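Local coordinates for possible periplasmic protein (Campylobacter jejuni, PDB 3RGC) that is a SurA-like periplasmic chaperone that may also catalyse peptidyl-prolyl cis-trans isomerisation, at residues 7-12 against 39-43; 103-109 against 233-238; 118-123 against 221-225. One frame throughout, in Å; residues are numbered along the deposited sequence.

Contact 1 of 3, residues 7-12 against 39-43; sequences VDKEPI and KMEIS
The carboxylate of Glu-10 has Ile-42 CG2 on one side of its plane, with Lys-39 O and Ser-43 CB on the other, while Lys-39 CD comes beside OE1. OE1 of Glu-10 meets CG2 of Ile-42 at 3.7 Å and also approaches the carbonyl oxygen of Lys-39, an acceptor it cannot bond to. OE2 of Glu-10 lies 3.6 Å from CB of Ser-43. The second carboxylate, that of Asp-8, receives a weak hydrogen bond at OD1 from OG of Ser-43 (3.3 Å). The Lys-39 chain, bent at its second torsion (chi2 -52°), runs past Ile-12 in the opposite sense, CG of Lys-39 to CG1 of Ile-12 3.9 Å, and brings CE alongside the carbonyl oxygen of Pro-11. NZ of Lys-39 stays 5.2 Å from Glu-10 OE1, too far for a salt bridge, so any attraction is probably only long-range. CB of Val-7 packs on CB of Lys-39 at 3.9 Å, while CG1 of Val-7 approaches CG of Met-40. Ile-245 adds cover to both Val-7 and Met-40. Paired backbone bonds between Val-7 and Glu-10 close a type II' turn, which holds Asp-8 and Glu-10 on the helix side. The arrangement is that of a tight two-residue beta hairpin, strands 3-7 and 10-13, laid against helix 30-48 within the SurA-type N-terminal region.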
# COMPACT_ATOMS: atom_id res chain seq x y z
N VAL B 7 6.04 -47.10 6.96
CA VAL B 7 5.91 -46.02 7.93
C VAL B 7 4.55 -46.18 8.59
O VAL B 7 3.52 -46.19 7.92
CB VAL B 7 6.00 -44.64 7.26
CG1 VAL B 7 5.88 -43.52 8.31
CG2 VAL B 7 7.29 -44.53 6.48
N ASP B 8 4.56 -46.29 9.92
CA ASP B 8 3.45 -46.91 10.61
C ASP B 8 3.28 -48.27 9.96
O ASP B 8 4.09 -49.18 10.18
CB ASP B 8 2.17 -46.09 10.48
CG ASP B 8 1.90 -45.24 11.69
OD1 ASP B 8 1.04 -44.34 11.61
OD2 ASP B 8 2.55 -45.47 12.73
N LYS B 9 2.25 -48.41 9.14
CA LYS B 9 2.09 -49.64 8.36
C LYS B 9 2.08 -49.33 6.86
O LYS B 9 2.10 -50.24 6.03
CB LYS B 9 0.82 -50.38 8.79
N GLU B 10 2.08 -48.04 6.53
CA GLU B 10 2.01 -47.59 5.15
C GLU B 10 3.32 -47.79 4.37
O GLU B 10 4.35 -47.23 4.72
CB GLU B 10 1.54 -46.13 5.11
CG GLU B 10 0.11 -45.98 5.62
CD GLU B 10 -0.28 -44.55 5.94
OE1 GLU B 10 0.28 -43.62 5.31
OE2 GLU B 10 -1.14 -44.35 6.83
N PRO B 11 3.26 -48.61 3.32
CA PRO B 11 4.45 -48.99 2.54
C PRO B 11 4.94 -47.89 1.59
O PRO B 11 4.15 -47.10 1.06
CB PRO B 11 3.96 -50.19 1.73
CG PRO B 11 2.50 -49.92 1.53
CD PRO B 11 2.03 -49.23 2.80
N ILE B 12 6.25 -47.84 1.39
CA ILE B 12 6.86 -46.94 0.42
C ILE B 12 7.70 -47.79 -0.48
O ILE B 12 8.61 -48.47 -0.02
CB ILE B 12 7.79 -45.92 1.09
CG1 ILE B 12 7.02 -45.04 2.09
CG2 ILE B 12 8.49 -45.07 0.03
CD1 ILE B 12 7.90 -44.11 2.92
N LYS B 39 3.87 -39.85 4.36
CA LYS B 39 3.12 -40.93 4.99
C LYS B 39 2.66 -40.53 6.39
O LYS B 39 1.57 -40.89 6.81
CB LYS B 39 3.92 -42.23 5.04
CG LYS B 39 4.29 -42.76 3.67
CD LYS B 39 3.07 -42.86 2.78
CE LYS B 39 3.43 -43.43 1.42
NZ LYS B 39 2.23 -43.50 0.54
N MET B 40 3.50 -39.78 7.10
CA MET B 40 3.12 -39.27 8.41
C MET B 40 1.88 -38.40 8.29
O MET B 40 0.97 -38.50 9.10
CB MET B 40 4.27 -38.48 9.06
CG MET B 40 5.42 -39.33 9.61
SD MET B 40 6.79 -38.33 10.28
CE MET B 40 5.90 -37.43 11.46
N GLU B 41 1.83 -37.55 7.26
CA GLU B 41 0.70 -36.63 7.10
C GLU B 41 -0.58 -37.38 6.78
O GLU B 41 -1.62 -37.12 7.37
CB GLU B 41 0.96 -35.64 5.95
CG GLU B 41 2.05 -34.62 6.24
CD GLU B 41 2.46 -33.85 4.99
OE1 GLU B 41 2.11 -34.29 3.87
OE2 GLU B 41 3.13 -32.81 5.12
N ILE B 42 -0.49 -38.30 5.83
CA ILE B 42 -1.63 -39.10 5.43
C ILE B 42 -2.23 -39.80 6.64
O ILE B 42 -3.45 -39.84 6.80
CB ILE B 42 -1.24 -40.14 4.39
CG1 ILE B 42 -0.96 -39.46 3.05
CG2 ILE B 42 -2.33 -41.19 4.23
CD1 ILE B 42 -0.20 -40.34 2.07
N SER B 43 -1.37 -40.33 7.50
CA SER B 43 -1.82 -41.05 8.69
C SER B 43 -2.49 -40.13 9.71
O SER B 43 -3.47 -40.50 10.37
CB SER B 43 -0.66 -41.81 9.33
OG SER B 43 -0.65 -41.64 10.73

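Contact 2 of 3, residues 103-109 against 233-238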
# COMPACT_ATOMS: atom_id res chain seq x y z
N TYR B 103 -2.72 -28.97 8.58
CA TYR B 103 -1.92 -28.02 9.36
C TYR B 103 -2.77 -26.97 10.11
O TYR B 103 -2.36 -26.48 11.16
CB TYR B 103 -0.86 -27.36 8.48
CG TYR B 103 0.16 -28.36 8.00
CD1 TYR B 103 0.99 -28.99 8.89
CD2 TYR B 103 0.26 -28.71 6.67
CE1 TYR B 103 1.91 -29.92 8.47
CE2 TYR B 103 1.17 -29.64 6.24
CZ TYR B 103 1.99 -30.25 7.14
OH TYR B 103 2.92 -31.18 6.73
N GLU B 104 -3.95 -26.63 9.59
CA GLU B 104 -4.87 -25.77 10.35
C GLU B 104 -5.32 -26.50 11.60
O GLU B 104 -5.29 -25.95 12.68
CB GLU B 104 -6.13 -25.47 9.55
CG GLU B 104 -5.98 -24.70 8.27
CD GLU B 104 -7.28 -24.72 7.46
OE1 GLU B 104 -8.36 -24.97 8.05
OE2 GLU B 104 -7.22 -24.50 6.22
N LYS B 105 -5.79 -27.73 11.43
CA LYS B 105 -6.24 -28.56 12.54
C LYS B 105 -5.14 -28.67 13.60
O LYS B 105 -5.35 -28.39 14.78
CB LYS B 105 -6.61 -29.96 12.02
CG LYS B 105 -7.16 -30.92 13.06
CD LYS B 105 -8.47 -30.39 13.65
CE LYS B 105 -9.15 -31.44 14.52
NZ LYS B 105 -10.35 -30.89 15.24
N ILE B 106 -3.95 -29.06 13.16
CA ILE B 106 -2.84 -29.18 14.08
C ILE B 106 -2.61 -27.88 14.83
O ILE B 106 -2.50 -27.88 16.04
CB ILE B 106 -1.55 -29.63 13.36
CG1 ILE B 106 -1.65 -31.11 12.97
CG2 ILE B 106 -0.32 -29.42 14.24
CD1 ILE B 106 -0.39 -31.62 12.34
N ALA B 107 -2.53 -26.77 14.11
CA ALA B 107 -2.30 -25.49 14.80
C ALA B 107 -3.44 -25.10 15.76
O ALA B 107 -3.23 -24.34 16.69
CB ALA B 107 -2.06 -24.39 13.81
N SER B 108 -4.65 -25.62 15.53
CA SER B 108 -5.78 -25.27 16.40
C SER B 108 -5.60 -25.91 17.77
O SER B 108 -6.34 -25.64 18.70
CB SER B 108 -7.12 -25.68 15.78
OG SER B 108 -7.41 -27.05 16.00
N MET B 109 -4.59 -26.77 17.88
CA MET B 109 -4.36 -27.52 19.10
C MET B 109 -3.50 -26.73 20.07
O MET B 109 -3.45 -27.06 21.24
CB MET B 109 -3.69 -28.86 18.79
CG MET B 109 -4.65 -29.96 18.35
SD MET B 109 -3.83 -31.52 17.93
CE MET B 109 -4.98 -32.14 16.77
N PHE B 233 5.13 -25.03 16.97
CA PHE B 233 4.20 -26.02 17.48
C PHE B 233 3.95 -27.12 16.44
O PHE B 233 3.86 -28.30 16.77
CB PHE B 233 2.88 -25.36 17.86
CG PHE B 233 1.86 -26.33 18.37
CD1 PHE B 233 1.78 -26.62 19.73
CD2 PHE B 233 1.00 -26.95 17.49
CE1 PHE B 233 0.84 -27.53 20.19
CE2 PHE B 233 0.05 -27.87 17.96
CZ PHE B 233 -0.03 -28.16 19.30
N ILE B 234 3.80 -26.71 15.20
CA ILE B 234 3.62 -27.65 14.11
C ILE B 234 4.86 -28.55 13.98
O ILE B 234 4.76 -29.77 13.97
CB ILE B 234 3.36 -26.92 12.79
CG1 ILE B 234 1.93 -26.35 12.77
CG2 ILE B 234 3.57 -27.85 11.61
CD1 ILE B 234 1.61 -25.59 11.49
N GLN B 235 6.04 -27.93 13.91
CA GLN B 235 7.29 -28.67 13.88
C GLN B 235 7.42 -29.62 15.07
O GLN B 235 7.67 -30.81 14.91
CB GLN B 235 8.49 -27.72 13.86
CG GLN B 235 8.85 -27.22 12.47
CD GLN B 235 9.65 -28.24 11.67
OE1 GLN B 235 10.08 -29.26 12.21
NE2 GLN B 235 9.85 -27.96 10.39
N ASP B 236 7.23 -29.08 16.27
CA ASP B 236 7.30 -29.88 17.48
C ASP B 236 6.33 -31.06 17.42
O ASP B 236 6.65 -32.17 17.86
CB ASP B 236 7.02 -29.00 18.70
CG ASP B 236 6.94 -29.80 19.99
OD1 ASP B 236 8.00 -30.12 20.56
OD2 ASP B 236 5.81 -30.10 20.42
N TYR B 237 5.15 -30.81 16.88
CA TYR B 237 4.13 -31.84 16.80
C TYR B 237 4.63 -33.00 15.94
O TYR B 237 4.44 -34.17 16.29
CB TYR B 237 2.84 -31.25 16.21
CG TYR B 237 1.69 -32.24 16.12
CD1 TYR B 237 0.74 -32.31 17.12
CD2 TYR B 237 1.58 -33.11 15.04
CE1 TYR B 237 -0.31 -33.23 17.05
CE2 TYR B 237 0.55 -34.01 14.96
CZ TYR B 237 -0.39 -34.07 15.96
OH TYR B 237 -1.42 -34.97 15.86
N PHE B 238 5.28 -32.67 14.82
CA PHE B 238 5.87 -33.70 13.96
C PHE B 238 7.18 -34.31 14.46
O PHE B 238 7.43 -35.48 14.20
CB PHE B 238 5.95 -33.24 12.49
CG PHE B 238 4.61 -33.22 11.81
CD1 PHE B 238 3.98 -34.41 11.47
CD2 PHE B 238 3.96 -32.03 11.57
CE1 PHE B 238 2.74 -34.40 10.87
CE2 PHE B 238 2.71 -32.02 10.97
CZ PHE B 238 2.10 -33.21 10.62
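Ile-106 enters the surface of helix 218-244 as a knob into a hole formed by Phe-233, Ile-234, Tyr-237 and Phe-238, where two helix segments cross almost at right angles (95°, axes 10.0 Å apart). Its two branches do different work. CG2 of Ile-106 stands over one face of the Tyr-237 ring, 4.3 Å from the centroid and displaced toward the rim, a CH-pi contact. CD1 of Ile-106 extends to the Phe-238 ring, 3.4 Å from CE2 and likewise from CZ. The carbonyl oxygen of Ile-106 also comes close to the Phe-233 ring, 3.2 Å from CE2.

Tyr-103 and Phe-238 approach rim to rim with planes at 64°, neither covering the other, whereas CD2 of Tyr-237 lies over the centre of one Phe-238 face. CG2 of Ile-234 touches Tyr-103 CD1 at 3.9 Å. At the other end of the contact from Tyr-103, Met-109 packs its CB against CZ of Phe-233, and its extended chain carries SD to within 4.0 Å of Tyr-237 CE1, an oblique Met-aromatic contact. Tyr-237 has CG anti to the backbone N (chi1 -178°), which sends the ring toward helix 86-107, where Ile-106 and Met-109 approach it from the same side.

Helix 30-48 packs alongside, with Met-40 touching Phe-238 and Leu-48 touching Met-109. From the same helix comes the partner of the Tyr-237 hydroxyl, whose OH is hydrogen-bonded to OE1 of Gln-44.

Contact 3 of 3, residues 118-123 against 221-225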
# COMPACT_ATOMS: atom_id res chain seq x y z
N GLY B 118 4.97 -10.80 26.13
CA GLY B 118 5.41 -11.92 25.31
C GLY B 118 6.03 -11.44 24.01
O GLY B 118 7.12 -11.87 23.63
N ALA B 119 5.34 -10.53 23.33
CA ALA B 119 5.85 -9.96 22.09
C ALA B 119 7.12 -9.17 22.30
O ALA B 119 8.11 -9.40 21.60
CB ALA B 119 4.78 -9.10 21.43
N LYS B 120 7.12 -8.24 23.25
CA LYS B 120 8.32 -7.44 23.51
C LYS B 120 9.50 -8.37 23.61
O LYS B 120 10.49 -8.20 22.91
CB LYS B 120 8.22 -6.62 24.81
CG LYS B 120 7.21 -5.49 24.80
N LYS B 121 9.39 -9.36 24.49
CA LYS B 121 10.51 -10.25 24.72
C LYS B 121 10.92 -10.95 23.43
O LYS B 121 12.10 -11.16 23.17
CB LYS B 121 10.20 -11.25 25.83
CG LYS B 121 11.44 -11.83 26.48
CD LYS B 121 12.25 -10.76 27.21
CE LYS B 121 13.47 -11.38 27.90
NZ LYS B 121 14.27 -10.36 28.62
N PHE B 122 9.93 -11.27 22.60
CA PHE B 122 10.22 -11.81 21.28
C PHE B 122 10.99 -10.80 20.43
O PHE B 122 11.94 -11.16 19.72
CB PHE B 122 8.95 -12.20 20.55
CG PHE B 122 9.20 -12.76 19.19
CD1 PHE B 122 9.51 -14.10 19.02
CD2 PHE B 122 9.16 -11.94 18.07
CE1 PHE B 122 9.75 -14.62 17.76
CE2 PHE B 122 9.41 -12.45 16.81
CZ PHE B 122 9.71 -13.79 16.66
N PHE B 123 10.59 -9.55 20.51
CA PHE B 123 11.29 -8.47 19.82
C PHE B 123 12.76 -8.38 20.22
O PHE B 123 13.65 -8.43 19.37
CB PHE B 123 10.60 -7.14 20.10
CG PHE B 123 11.33 -5.97 19.53
CD1 PHE B 123 11.48 -5.84 18.15
CD2 PHE B 123 11.85 -4.99 20.36
CE1 PHE B 123 12.14 -4.75 17.61
CE2 PHE B 123 12.52 -3.90 19.82
CZ PHE B 123 12.66 -3.78 18.44
N VAL B 221 5.77 -7.21 15.12
CA VAL B 221 6.32 -8.20 16.03
C VAL B 221 5.24 -9.18 16.46
O VAL B 221 5.48 -10.39 16.55
CB VAL B 221 6.97 -7.55 17.28
CG1 VAL B 221 7.94 -6.46 16.87
CG2 VAL B 221 5.92 -7.01 18.20
N LEU B 222 4.04 -8.66 16.71
CA LEU B 222 2.97 -9.53 17.18
C LEU B 222 2.63 -10.57 16.12
O LEU B 222 2.49 -11.75 16.44
CB LEU B 222 1.74 -8.74 17.61
CG LEU B 222 0.67 -9.59 18.28
CD1 LEU B 222 1.27 -10.39 19.43
CD2 LEU B 222 -0.48 -8.72 18.78
N ASN B 223 2.53 -10.16 14.86
CA ASN B 223 2.24 -11.13 13.81
C ASN B 223 3.36 -12.17 13.66
O ASN B 223 3.10 -13.37 13.52
CB ASN B 223 1.96 -10.42 12.48
CG ASN B 223 0.78 -9.47 12.57
OD1 ASN B 223 -0.15 -9.68 13.35
ND2 ASN B 223 0.82 -8.40 11.78
N ALA B 224 4.60 -11.71 13.71
CA ALA B 224 5.76 -12.59 13.59
C ALA B 224 5.90 -13.52 14.79
O ALA B 224 6.24 -14.71 14.66
CB ALA B 224 7.02 -11.76 13.42
N TYR B 225 5.63 -12.99 15.98
CA TYR B 225 5.68 -13.79 17.19
C TYR B 225 4.67 -14.90 17.10
O TYR B 225 4.96 -16.06 17.36
CB TYR B 225 5.38 -12.91 18.40
CG TYR B 225 5.42 -13.62 19.72
CD1 TYR B 225 6.39 -14.58 19.98
CD2 TYR B 225 4.50 -13.31 20.72
CE1 TYR B 225 6.44 -15.23 21.21
CE2 TYR B 225 4.54 -13.95 21.94
CZ TYR B 225 5.51 -14.91 22.19
OH TYR B 225 5.55 -15.55 23.41
O HOH W 1 8.06 -14.33 24.60
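Phe-122 presents one ring face to Tyr-225, whose CA sits over the ring centre at 3.9 Å from the centroid, only 6° off the normal, in a CH-pi contact. The Tyr-225 ring leans obliquely along the CB-CD1 side of Phe-122, CD1 of Tyr-225 to CD1 of Phe-122 3.3 Å, with the two planes inclined at 39°. Because Tyr-225 carries CG anti to its backbone nitrogen (chi1 -180°), its ring is thrown across to the start of helix 116-125 and covers Gly-118, where CE2 of Tyr-225 comes 3.6 Å from the Gly-118 carbonyl C. The Gly-118 oxygen lies over one face of that ring. The axes of the two short segments approach to 9.2 Å and cross near perpendicular, consistent with the small residues Gly-118 and Ala-119 at the crossing. Ala-119 puts CB 4.0 Å from CG2 of Val-221. CG1 of the same valine meets Phe-123 CD1, while Tyr-214 packs on Ala-119 and Val-221 and its ring meets that of Phe-123. Here the long helix 218-244 is joined to the Cj1289-like C-terminal region, which includes helix 116-125. One water, its O 2.8 Å from O of Gly-118 and 3.0 Å from OH of Tyr-225, donates to both, and that hydroxyl is also hydrogen-bonded to OD2 of Asp-113.

Helix 218-244 ties contacts 2 and 3 together: residues 221-225 receive helix 116-125 and residues 233-238 receive helix 86-107, with contact centres about 20 Å apart and nearest atoms about 9 Å apart. Contact 3 is nested in the chain loop that contact 2 closes. Contact 1 precedes both in sequence; its centre is about 18 Å from that of contact 2 but about 36 Å from that of contact 3. Met-40 of contact 1 also touches helix 218-244, its CE 3.6 Å from CD1 of Phe-238 in contact 2, so one long helix near the C-terminus meets helix 30-48 as well as helix 86-107 and helix 116-125, which follow each other in the chain.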